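Local coordinates for Blr3880 protein (Bradyrhizobium japonicum, PDB 2OOD) that probably catalyses the zinc-dependent hydrolytic deamination of guanine, giving xanthine and ammonia, at residues 9-14 and 30-35; 420-425 and 438-443; 24-29 and 373-378; 73-78 and 334-339. All coordinates share one frame; numbering follows the deposited sequence.

Interaction 1 of 4, residues 9-14 and 30-35; sequences RGTFFD and ARFHQD
An antiparallel pair of strands, 11-14 and 30-33, is joined at two hydrogen-bonded pairs, Phe12 with His33 and Asp14 with Arg31. Phe12 N gives to His33 O at 2.9 Å, and His33 N gives back to Phe12 O at 3.0 Å. Asp14 and Arg31 exchange the same two backbone bonds. Between them sits the non-hydrogen-bonded pair Phe13 and Phe32, whose side chains stand on the other face of the sheet from those of Asp14 and Arg31. The two aromatic side chains cross at about a right angle. Phe32 CD1 comes to the edge of the Phe13 ring, 4.1 Å from Phe13 CD1. At the ring's tip, Phe13 CZ rests on Ala30 CB at 3.8 Å. Thr11 CG2 touches CE1 of Phe32.

The pair belongs to the small beta-rich part beside the amidohydrolase barrel. Strand 11-15 also runs parallel to strand 70-81, while helix 434-447 covers the Phe13 and Phe32 face. At Gly10 the chain turns a corner out of strand 5-9; with these backbone angles any side chain would run into the carbonyl O of Arg9.

Two salt bridges add to the pairing. In one, Asp14 OD2 meets Arg31 NH1 at 2.7 Å. Arg31 bends at chi3 (-84°), turning NE aside, and its guanidinium lies 45° from the carboxylate plane. Phe398 N also bonds Asp14 OD2, and Glu399 takes Arg31 NH2. At the corner, extended Arg9 sends NE to Asp35 OD1 at 2.9 Å, on the syn lone pair and near the guanidinium plane. Arg9 NH2 adds a weak bond to Asp35 OD2 at 3.2 Å.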
# COMPACT_ATOMS: atom_id res chain seq x y z
N ARG A 9 2.40 -29.75 -13.41
CA ARG A 9 2.08 -30.39 -12.15
C ARG A 9 2.45 -29.54 -10.95
O ARG A 9 3.47 -28.85 -10.96
CB ARG A 9 2.80 -31.73 -12.05
CG ARG A 9 2.60 -32.42 -10.73
CD ARG A 9 3.43 -33.68 -10.63
NE ARG A 9 3.15 -34.39 -9.40
CZ ARG A 9 3.52 -35.65 -9.16
NH1 ARG A 9 4.19 -36.32 -10.09
NH2 ARG A 9 3.22 -36.23 -8.01
N GLY A 10 1.63 -29.62 -9.90
CA GLY A 10 1.89 -28.88 -8.69
C GLY A 10 0.60 -28.54 -7.96
O GLY A 10 -0.47 -29.06 -8.30
N THR A 11 0.70 -27.68 -6.95
CA THR A 11 -0.47 -27.24 -6.17
C THR A 11 -1.26 -26.16 -6.93
O THR A 11 -0.73 -25.09 -7.25
CB THR A 11 -0.03 -26.67 -4.82
OG1 THR A 11 0.76 -27.64 -4.13
CG2 THR A 11 -1.24 -26.31 -3.98
N PHE A 12 -2.53 -26.45 -7.21
CA PHE A 12 -3.40 -25.54 -7.95
C PHE A 12 -4.55 -24.97 -7.11
O PHE A 12 -5.11 -25.65 -6.24
CB PHE A 12 -4.00 -26.27 -9.15
CG PHE A 12 -3.04 -26.49 -10.27
CD1 PHE A 12 -2.82 -25.49 -11.21
CD2 PHE A 12 -2.37 -27.70 -10.41
CE1 PHE A 12 -1.93 -25.69 -12.28
CE2 PHE A 12 -1.48 -27.91 -11.47
CZ PHE A 12 -1.26 -26.90 -12.40
N PHE A 13 -4.92 -23.72 -7.39
CA PHE A 13 -6.00 -23.04 -6.69
C PHE A 13 -6.72 -22.10 -7.66
O PHE A 13 -6.14 -21.14 -8.15
CB PHE A 13 -5.44 -22.22 -5.52
CG PHE A 13 -6.50 -21.66 -4.60
CD1 PHE A 13 -6.82 -22.29 -3.40
CD2 PHE A 13 -7.18 -20.49 -4.92
CE1 PHE A 13 -7.79 -21.77 -2.54
CE2 PHE A 13 -8.16 -19.96 -4.06
CZ PHE A 13 -8.45 -20.61 -2.87
N ASP A 14 -7.99 -22.37 -7.94
CA ASP A 14 -8.74 -21.49 -8.83
C ASP A 14 -10.22 -21.47 -8.43
O ASP A 14 -10.61 -22.11 -7.46
CB ASP A 14 -8.55 -21.91 -10.30
CG ASP A 14 -9.16 -23.26 -10.63
OD1 ASP A 14 -9.09 -24.19 -9.79
OD2 ASP A 14 -9.69 -23.39 -11.76
N ALA A 30 -14.19 -22.04 -4.47
CA ALA A 30 -12.82 -22.37 -4.84
C ALA A 30 -12.65 -23.84 -5.22
O ALA A 30 -13.50 -24.69 -4.94
CB ALA A 30 -11.88 -22.02 -3.69
N ARG A 31 -11.53 -24.13 -5.88
CA ARG A 31 -11.18 -25.48 -6.32
C ARG A 31 -9.71 -25.66 -5.98
O ARG A 31 -8.85 -24.94 -6.48
CB ARG A 31 -11.39 -25.62 -7.83
CG ARG A 31 -11.05 -26.97 -8.38
CD ARG A 31 -10.77 -26.87 -9.87
NE ARG A 31 -11.96 -26.91 -10.71
CZ ARG A 31 -12.03 -26.35 -11.91
NH1 ARG A 31 -10.99 -25.70 -12.41
NH2 ARG A 31 -13.14 -26.46 -12.64
N PHE A 32 -9.41 -26.63 -5.12
CA PHE A 32 -8.04 -26.86 -4.71
C PHE A 32 -7.52 -28.26 -5.02
O PHE A 32 -8.21 -29.25 -4.80
CB PHE A 32 -7.93 -26.60 -3.22
CG PHE A 32 -6.59 -26.93 -2.64
CD1 PHE A 32 -5.49 -26.13 -2.91
CD2 PHE A 32 -6.44 -28.02 -1.80
CE1 PHE A 32 -4.24 -26.41 -2.34
CE2 PHE A 32 -5.21 -28.32 -1.23
CZ PHE A 32 -4.10 -27.51 -1.49
N HIS A 33 -6.29 -28.32 -5.53
CA HIS A 33 -5.63 -29.58 -5.85
C HIS A 33 -4.24 -29.49 -5.24
O HIS A 33 -3.40 -28.76 -5.74
CB HIS A 33 -5.49 -29.77 -7.36
CG HIS A 33 -6.76 -30.20 -8.03
ND1 HIS A 33 -7.41 -31.36 -7.70
CD2 HIS A 33 -7.49 -29.61 -9.01
CE1 HIS A 33 -8.50 -31.48 -8.45
NE2 HIS A 33 -8.57 -30.43 -9.25
N GLN A 34 -4.00 -30.22 -4.15
CA GLN A 34 -2.68 -30.18 -3.53
C GLN A 34 -1.63 -30.69 -4.50
O GLN A 34 -0.50 -30.18 -4.53
CB GLN A 34 -2.63 -31.03 -2.27
CG GLN A 34 -1.27 -30.98 -1.60
CD GLN A 34 -1.19 -31.83 -0.34
OE1 GLN A 34 -2.04 -31.73 0.56
NE2 GLN A 34 -0.16 -32.66 -0.27
N ASP A 35 -2.00 -31.69 -5.30
CA ASP A 35 -1.11 -32.27 -6.30
C ASP A 35 -1.91 -32.57 -7.57
O ASP A 35 -2.42 -33.67 -7.75
CB ASP A 35 -0.48 -33.56 -5.76
CG ASP A 35 0.40 -34.26 -6.80
OD1 ASP A 35 1.17 -33.56 -7.50
OD2 ASP A 35 0.34 -35.50 -6.90

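Interaction 2 of 4, residues 420-425 and 438-443; sequences WHQSLI and ASMLFA
The amide of Gln422 has Ala443 CB over one face, and Met440 O lies close to its plane, beyond NE2. The ring of His421 has the same Ala443 methyl at its edge. These groups join helix 418-422, and the type I turn from Gln422 to Ile425, to the side of helix 434-447. Gln422 NE2 bonds Met440 O at 3.0 Å with an N-H...O angle of 162°. It uses an in-plane lone pair of that carbonyl, which otherwise takes a weak bond from Ala443 N within the helix. NE2 also bonds Pro411 O, so two carbonyls fix how the amide is turned. The bend at chi2 (-82°) folds CD of Gln422 back toward helix 434-447, and Ala443 CB sits 3.3 Å from CD. An alanine here would take away the whole amide, and would probably leave Met440 O and Pro411 O without this donor and open a gap beside the methyl of Ala443.

At the Ile425 end of the turn the contact is apolar. Ile425 CD1 packs on Met440 CG at 3.4 Å and also touches Ser439 CB. The selenomethionine Met440 runs extended beyond CG, which carries CE to within 3.8 Å of Ile425 CB. Segment 420-425 borders the dimer interface as well: Trp420 O and Ser423 OG both bond Arg86 of the second subunit. Ser423 OG also gives to Trp420 O, back in helix 418-422. A water joins the other end of the amide to helix 434-447, donating to Gln422 OE1 at 2.7 Å and to Ser439 O at 2.9 Å.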
# COMPACT_ATOMS: atom_id res chain seq x y z
N TRP A 420 7.88 -16.53 8.41
CA TRP A 420 7.62 -16.96 9.79
C TRP A 420 6.15 -16.81 10.04
O TRP A 420 5.57 -17.48 10.89
CB TRP A 420 8.42 -16.15 10.81
CG TRP A 420 8.40 -16.82 12.15
CD1 TRP A 420 8.55 -18.15 12.39
CD2 TRP A 420 8.23 -16.19 13.43
NE1 TRP A 420 8.47 -18.40 13.74
CE2 TRP A 420 8.28 -17.22 14.40
CE3 TRP A 420 8.04 -14.87 13.85
CZ2 TRP A 420 8.15 -16.96 15.77
CZ3 TRP A 420 7.92 -14.62 15.22
CH2 TRP A 420 7.97 -15.66 16.15
N HIS A 421 5.54 -15.91 9.28
CA HIS A 421 4.11 -15.65 9.36
C HIS A 421 3.34 -16.77 8.68
O HIS A 421 2.35 -17.29 9.20
CB HIS A 421 3.79 -14.31 8.68
CG HIS A 421 2.33 -14.07 8.49
ND1 HIS A 421 1.75 -13.99 7.24
CD2 HIS A 421 1.32 -13.96 9.38
CE1 HIS A 421 0.44 -13.83 7.37
NE2 HIS A 421 0.16 -13.81 8.66
N GLN A 422 3.81 -17.14 7.49
CA GLN A 422 3.18 -18.20 6.71
C GLN A 422 3.35 -19.56 7.38
O GLN A 422 2.49 -20.44 7.22
CB GLN A 422 3.79 -18.22 5.30
CG GLN A 422 3.40 -17.04 4.44
CD GLN A 422 2.04 -17.21 3.78
OE1 GLN A 422 1.11 -17.73 4.39
NE2 GLN A 422 1.91 -16.75 2.55
N SER A 423 4.43 -19.74 8.14
CA SER A 423 4.68 -21.03 8.80
C SER A 423 3.67 -21.34 9.90
O SER A 423 3.64 -22.45 10.43
CB SER A 423 6.09 -21.08 9.38
OG SER A 423 6.19 -20.33 10.58
N LEU A 424 2.86 -20.35 10.26
CA LEU A 424 1.85 -20.54 11.30
C LEU A 424 0.76 -21.49 10.83
O LEU A 424 -0.03 -21.99 11.63
CB LEU A 424 1.19 -19.21 11.69
CG LEU A 424 1.80 -18.42 12.85
CD1 LEU A 424 1.01 -17.14 13.04
CD2 LEU A 424 1.76 -19.26 14.12
N ILE A 425 0.71 -21.74 9.52
CA ILE A 425 -0.31 -22.62 8.97
C ILE A 425 -0.01 -24.11 9.09
O ILE A 425 0.52 -24.74 8.18
CB ILE A 425 -0.58 -22.24 7.51
CG1 ILE A 425 -1.12 -20.81 7.47
CG2 ILE A 425 -1.60 -23.20 6.88
CD1 ILE A 425 -1.71 -20.44 6.17
N ALA A 438 -6.10 -20.79 0.84
CA ALA A 438 -6.71 -19.47 0.89
C ALA A 438 -6.01 -18.63 1.95
O ALA A 438 -5.73 -17.45 1.77
CB ALA A 438 -8.20 -19.59 1.21
N SER A 439 -5.73 -19.27 3.07
CA SER A 439 -5.07 -18.62 4.18
C SER A 439 -3.70 -18.04 3.80
O SER A 439 -3.34 -16.95 4.24
CB SER A 439 -4.93 -19.62 5.33
OG SER A 439 -4.99 -18.97 6.58
N MSE A 440 -2.93 -18.75 2.98
CA MSE A 440 -1.61 -18.28 2.55
C MSE A 440 -1.72 -17.23 1.45
O MSE A 440 -0.84 -16.38 1.29
CB MSE A 440 -0.76 -19.44 2.04
CG MSE A 440 -0.64 -20.59 2.99
SE MSE A 440 0.67 -21.90 2.40
CE MSE A 440 1.18 -22.59 4.14
N LEU A 441 -2.80 -17.31 0.67
CA LEU A 441 -3.03 -16.36 -0.41
C LEU A 441 -3.36 -15.00 0.20
O LEU A 441 -3.05 -13.96 -0.38
CB LEU A 441 -4.17 -16.83 -1.31
CG LEU A 441 -3.86 -17.99 -2.27
CD1 LEU A 441 -5.12 -18.40 -2.99
CD2 LEU A 441 -2.79 -17.57 -3.26
N PHE A 442 -4.00 -14.99 1.36
CA PHE A 442 -4.31 -13.73 2.00
C PHE A 442 -3.00 -13.11 2.48
O PHE A 442 -2.86 -11.89 2.55
CB PHE A 442 -5.25 -13.91 3.19
CG PHE A 442 -5.79 -12.60 3.73
CD1 PHE A 442 -6.74 -11.88 3.00
CD2 PHE A 442 -5.30 -12.06 4.91
CE1 PHE A 442 -7.20 -10.64 3.46
CE2 PHE A 442 -5.76 -10.82 5.37
CZ PHE A 442 -6.71 -10.11 4.64
N ALA A 443 -2.04 -13.96 2.84
CA ALA A 443 -0.75 -13.46 3.29
C ALA A 443 0.03 -12.94 2.09
O ALA A 443 0.85 -12.03 2.22
CB ALA A 443 0.02 -14.57 3.98
O HOH W 1 -1.02 -17.22 5.92

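Interaction 3 of 4, residues 24-29 and 373-378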
# COMPACT_ATOMS: atom_id res chain seq x y z
N GLY A 24 -20.44 -17.21 4.34
CA GLY A 24 -20.18 -18.20 5.37
C GLY A 24 -19.67 -19.54 4.86
O GLY A 24 -19.41 -20.45 5.66
N ASN A 25 -19.50 -19.66 3.55
CA ASN A 25 -19.03 -20.90 2.96
C ASN A 25 -18.38 -20.66 1.61
O ASN A 25 -18.70 -21.31 0.62
CB ASN A 25 -20.21 -21.86 2.82
CG ASN A 25 -19.78 -23.22 2.37
OD1 ASN A 25 -18.85 -23.81 2.93
ND2 ASN A 25 -20.46 -23.75 1.35
N GLU A 26 -17.44 -19.72 1.58
CA GLU A 26 -16.76 -19.34 0.36
C GLU A 26 -15.91 -20.44 -0.26
O GLU A 26 -15.67 -20.43 -1.47
CB GLU A 26 -15.91 -18.10 0.62
CG GLU A 26 -16.64 -17.04 1.41
CD GLU A 26 -15.96 -15.69 1.35
OE1 GLU A 26 -16.04 -15.03 0.29
OE2 GLU A 26 -15.33 -15.29 2.35
N GLN A 27 -15.46 -21.39 0.56
CA GLN A 27 -14.64 -22.50 0.08
C GLN A 27 -15.30 -23.16 -1.13
O GLN A 27 -14.63 -23.64 -2.04
CB GLN A 27 -14.45 -23.56 1.17
CG GLN A 27 -13.92 -23.03 2.49
CD GLN A 27 -14.97 -22.25 3.31
OE1 GLN A 27 -15.15 -21.03 3.14
NE2 GLN A 27 -15.66 -22.97 4.20
N ALA A 28 -16.63 -23.19 -1.11
CA ALA A 28 -17.41 -23.79 -2.16
C ALA A 28 -17.22 -23.13 -3.52
O ALA A 28 -17.59 -23.69 -4.55
CB ALA A 28 -18.88 -23.75 -1.79
N ALA A 29 -16.66 -21.92 -3.53
CA ALA A 29 -16.45 -21.23 -4.80
C ALA A 29 -15.07 -21.54 -5.35
O ALA A 29 -14.80 -21.36 -6.53
CB ALA A 29 -16.63 -19.72 -4.61
N SER A 373 -11.99 -11.10 1.35
CA SER A 373 -11.35 -12.34 1.76
C SER A 373 -10.40 -12.80 0.67
O SER A 373 -10.43 -12.28 -0.45
CB SER A 373 -12.40 -13.43 2.00
OG SER A 373 -13.13 -13.71 0.82
N PRO A 374 -9.52 -13.78 0.97
CA PRO A 374 -8.61 -14.24 -0.07
C PRO A 374 -9.43 -14.87 -1.20
O PRO A 374 -8.99 -14.90 -2.34
CB PRO A 374 -7.72 -15.24 0.66
CG PRO A 374 -8.59 -15.73 1.75
CD PRO A 374 -9.25 -14.47 2.24
N TYR A 375 -10.63 -15.34 -0.87
CA TYR A 375 -11.51 -15.94 -1.86
C TYR A 375 -12.07 -14.89 -2.80
O TYR A 375 -12.04 -15.05 -4.01
CB TYR A 375 -12.67 -16.66 -1.17
CG TYR A 375 -12.26 -17.90 -0.42
CD1 TYR A 375 -12.06 -19.10 -1.07
CD2 TYR A 375 -12.07 -17.86 0.95
CE1 TYR A 375 -11.69 -20.25 -0.37
CE2 TYR A 375 -11.70 -18.99 1.66
CZ TYR A 375 -11.51 -20.18 0.99
OH TYR A 375 -11.15 -21.30 1.72
N ARG A 376 -12.59 -13.81 -2.22
CA ARG A 376 -13.16 -12.71 -2.99
C ARG A 376 -12.11 -11.94 -3.77
O ARG A 376 -12.32 -11.57 -4.93
CB ARG A 376 -13.90 -11.75 -2.05
CG ARG A 376 -15.17 -12.31 -1.42
CD ARG A 376 -15.71 -11.39 -0.34
NE ARG A 376 -17.03 -11.81 0.12
CZ ARG A 376 -17.69 -11.23 1.12
NH1 ARG A 376 -17.14 -10.21 1.76
NH2 ARG A 376 -18.89 -11.66 1.47
N GLY A 377 -10.97 -11.69 -3.13
CA GLY A 377 -9.91 -10.95 -3.78
C GLY A 377 -9.31 -11.65 -4.98
O GLY A 377 -9.11 -11.05 -6.03
N PHE A 378 -9.00 -12.93 -4.83
CA PHE A 378 -8.41 -13.70 -5.91
C PHE A 378 -9.38 -14.12 -6.99
O PHE A 378 -8.96 -14.45 -8.10
CB PHE A 378 -7.66 -14.89 -5.35
CG PHE A 378 -6.26 -14.54 -4.97
CD1 PHE A 378 -5.31 -14.30 -5.96
CD2 PHE A 378 -5.91 -14.36 -3.63
CE1 PHE A 378 -4.04 -13.88 -5.63
CE2 PHE A 378 -4.62 -13.94 -3.30
CZ PHE A 378 -3.69 -13.70 -4.30
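Glu26 reaches across to Ser373 and Arg376 with a side chain that runs extended beyond CG (chi2 -165°). Ser373 is the N-cap of helix 374-380. Its OG sits between the backbone N and the carbonyl carbon (chi1 62°), and it both gives and accepts: it gives to Glu26 OE2 at 3.1 Å, on the syn side but 32° out of the carboxylate plane, and it accepts from Arg376 N at 3.1 Å. Glu26 OE1 makes a long salt bridge to Arg376 NE at 3.4 Å. The guanidinium has further partners in Lys371 O and Glu368. A carboxylate beside a helix N-terminus and an arginine is likely to be stabilised in its charged form.

Tyr375 carries the apolar half. Glu26 CB makes a CH-pi contact over its face, 4.2 Å from the ring centroid, with Gln27 N over the same face, nearer the rim. Gln27 CG touches Tyr375 OH at 3.4 Å. An alanine in place of Tyr375 would probably cost Glu26 CB its CH-pi face and Gln27 CG its contact with the OH, and open a gap toward Ala438 and Phe13. The Tyr375 ring lies between the 3-10 segment 26-29, Ala438 of helix 434-447, and Phe13 and Phe15 of strand 11-15.

Interaction 4 of 4, residues 73-78 and 334-339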
# COMPACT_ATOMS: atom_id res chain seq x y z
N PRO A 73 -4.62 -18.90 -11.86
CA PRO A 73 -4.80 -18.35 -13.21
C PRO A 73 -4.12 -17.00 -13.34
O PRO A 73 -3.94 -16.29 -12.35
CB PRO A 73 -6.32 -18.25 -13.33
CG PRO A 73 -6.79 -19.41 -12.53
CD PRO A 73 -5.92 -19.32 -11.29
N GLY A 74 -3.74 -16.63 -14.56
CA GLY A 74 -3.09 -15.35 -14.77
C GLY A 74 -3.99 -14.20 -14.36
O GLY A 74 -5.17 -14.20 -14.67
N PHE A 75 -3.43 -13.21 -13.66
CA PHE A 75 -4.22 -12.08 -13.20
C PHE A 75 -4.74 -11.18 -14.31
O PHE A 75 -4.01 -10.86 -15.24
CB PHE A 75 -3.40 -11.25 -12.20
CG PHE A 75 -2.89 -12.05 -11.04
CD1 PHE A 75 -3.61 -13.13 -10.54
CD2 PHE A 75 -1.68 -11.72 -10.44
CE1 PHE A 75 -3.14 -13.87 -9.46
CE2 PHE A 75 -1.20 -12.46 -9.35
CZ PHE A 75 -1.94 -13.54 -8.86
N ILE A 76 -6.00 -10.78 -14.20
CA ILE A 76 -6.63 -9.91 -15.18
C ILE A 76 -6.61 -8.50 -14.60
O ILE A 76 -7.03 -8.28 -13.47
CB ILE A 76 -8.12 -10.28 -15.43
CG1 ILE A 76 -8.29 -11.79 -15.56
CG2 ILE A 76 -8.61 -9.61 -16.71
CD1 ILE A 76 -7.82 -12.35 -16.85
N ASP A 77 -6.11 -7.55 -15.37
CA ASP A 77 -6.02 -6.16 -14.95
C ASP A 77 -6.92 -5.40 -15.93
O ASP A 77 -6.57 -5.23 -17.09
CB ASP A 77 -4.55 -5.72 -15.03
CG ASP A 77 -4.35 -4.23 -14.90
OD1 ASP A 77 -5.03 -3.48 -15.62
OD2 ASP A 77 -3.49 -3.80 -14.11
N GLY A 78 -8.07 -4.95 -15.46
CA GLY A 78 -8.98 -4.26 -16.36
C GLY A 78 -8.83 -2.77 -16.55
O GLY A 78 -9.75 -2.14 -17.05
N SER A 334 1.39 -4.50 -10.00
CA SER A 334 0.85 -5.80 -9.65
C SER A 334 -0.57 -5.83 -9.09
O SER A 334 -0.95 -4.96 -8.30
CB SER A 334 1.78 -6.49 -8.66
OG SER A 334 1.35 -7.81 -8.42
N MSE A 335 -1.34 -6.83 -9.48
CA MSE A 335 -2.70 -6.99 -8.99
C MSE A 335 -2.66 -7.41 -7.52
O MSE A 335 -3.65 -7.29 -6.80
CB MSE A 335 -3.46 -8.03 -9.79
CG MSE A 335 -3.74 -7.62 -11.22
SE MSE A 335 -4.57 -5.85 -11.31
CE MSE A 335 -6.29 -6.29 -10.50
N ILE A 336 -1.50 -7.90 -7.08
CA ILE A 336 -1.34 -8.30 -5.69
C ILE A 336 -1.32 -7.04 -4.84
O ILE A 336 -1.88 -7.00 -3.75
CB ILE A 336 -0.03 -9.09 -5.50
CG1 ILE A 336 -0.11 -10.39 -6.29
CG2 ILE A 336 0.20 -9.40 -4.04
CD1 ILE A 336 1.17 -11.17 -6.24
N SER A 337 -0.67 -5.99 -5.35
CA SER A 337 -0.58 -4.72 -4.65
C SER A 337 -1.93 -4.04 -4.67
O SER A 337 -2.29 -3.31 -3.75
CB SER A 337 0.45 -3.81 -5.31
OG SER A 337 1.76 -4.34 -5.19
N VAL A 338 -2.68 -4.27 -5.75
CA VAL A 338 -4.01 -3.70 -5.90
C VAL A 338 -4.94 -4.30 -4.84
O VAL A 338 -5.77 -3.59 -4.27
CB VAL A 338 -4.60 -3.99 -7.30
CG1 VAL A 338 -6.08 -3.66 -7.33
CG2 VAL A 338 -3.87 -3.17 -8.35
N LEU A 339 -4.79 -5.60 -4.59
CA LEU A 339 -5.62 -6.29 -3.60
C LEU A 339 -5.33 -5.77 -2.20
O LEU A 339 -6.22 -5.75 -1.35
CB LEU A 339 -5.40 -7.81 -3.67
CG LEU A 339 -6.03 -8.50 -4.88
CD1 LEU A 339 -5.58 -9.96 -4.95
CD2 LEU A 339 -7.54 -8.40 -4.81
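Met335, a selenomethionine, folds twice to meet Phe75, Ile76 and Asp77. The turn at chi2 (-51°) sets SE beside Asp77, and the turn at chi3 (-68°) sets CE by the backbone of Ile76. SE lies 3.7 Å from Asp77 CB and 3.6 Å from Asp77 OD2, the two side chains crossing at about a right angle. CE is 3.7 Å from Ile76 O. Nearer the helix, Met335 CG packs on Phe75 CB at 3.8 Å, and the two side chains lie alongside and run opposite ways. The far part of the Phe75 ring reaches the next residue: CE2 lies 3.9 Å from Ile336 CG1. The contact is van der Waals packing throughout.

Strand 70-81 is the first of the amidohydrolase barrel. It runs on to His79 and His81, which bind the zinc ion. Asp77 points its carboxylate to other partners: OD1 bonds His79 N and OD2 bonds Thr325 OG1. It thus ties a neighbour of the zinc ligand Asp326 to the backbone of His79, in the manner of a second-shell residue. The Asp77 side chain is about 9 Å from the zinc ion.

Ser334 caps helix 335-352, its OG accepting from Ile336 N at 3.2 Å and also bonding Ala130 O. The segments 75-78 and 335-339 cross at 72°. Met335 also touches Phe323 of strand 320-323 and Thr132 of strand 132-138, which is consistent with a place near the closure of the barrel, while Ile336 leans on Val444 of helix 434-447.

From the N terminus, interaction 1 closes first, pairing 9-14 with 30-35 around a short excursion. Segment 24-29 lies inside that excursion and waits for 373-378, so interactions 1 and 3 cross. Interaction 4 is nested in the long loop closed by interaction 3: 73-78 opens the barrel and 334-339 starts the helix after its last strand. Interaction 2 follows in series, closing a short loop between 420-425 and 438-443. Helix 434-447 ties the parts together. Leu441 packs on Phe13 of interaction 1 and on Phe378 of interaction 3. Phe378 in turn meets Phe75 of interaction 4, linking the beta-rich part to the barrel.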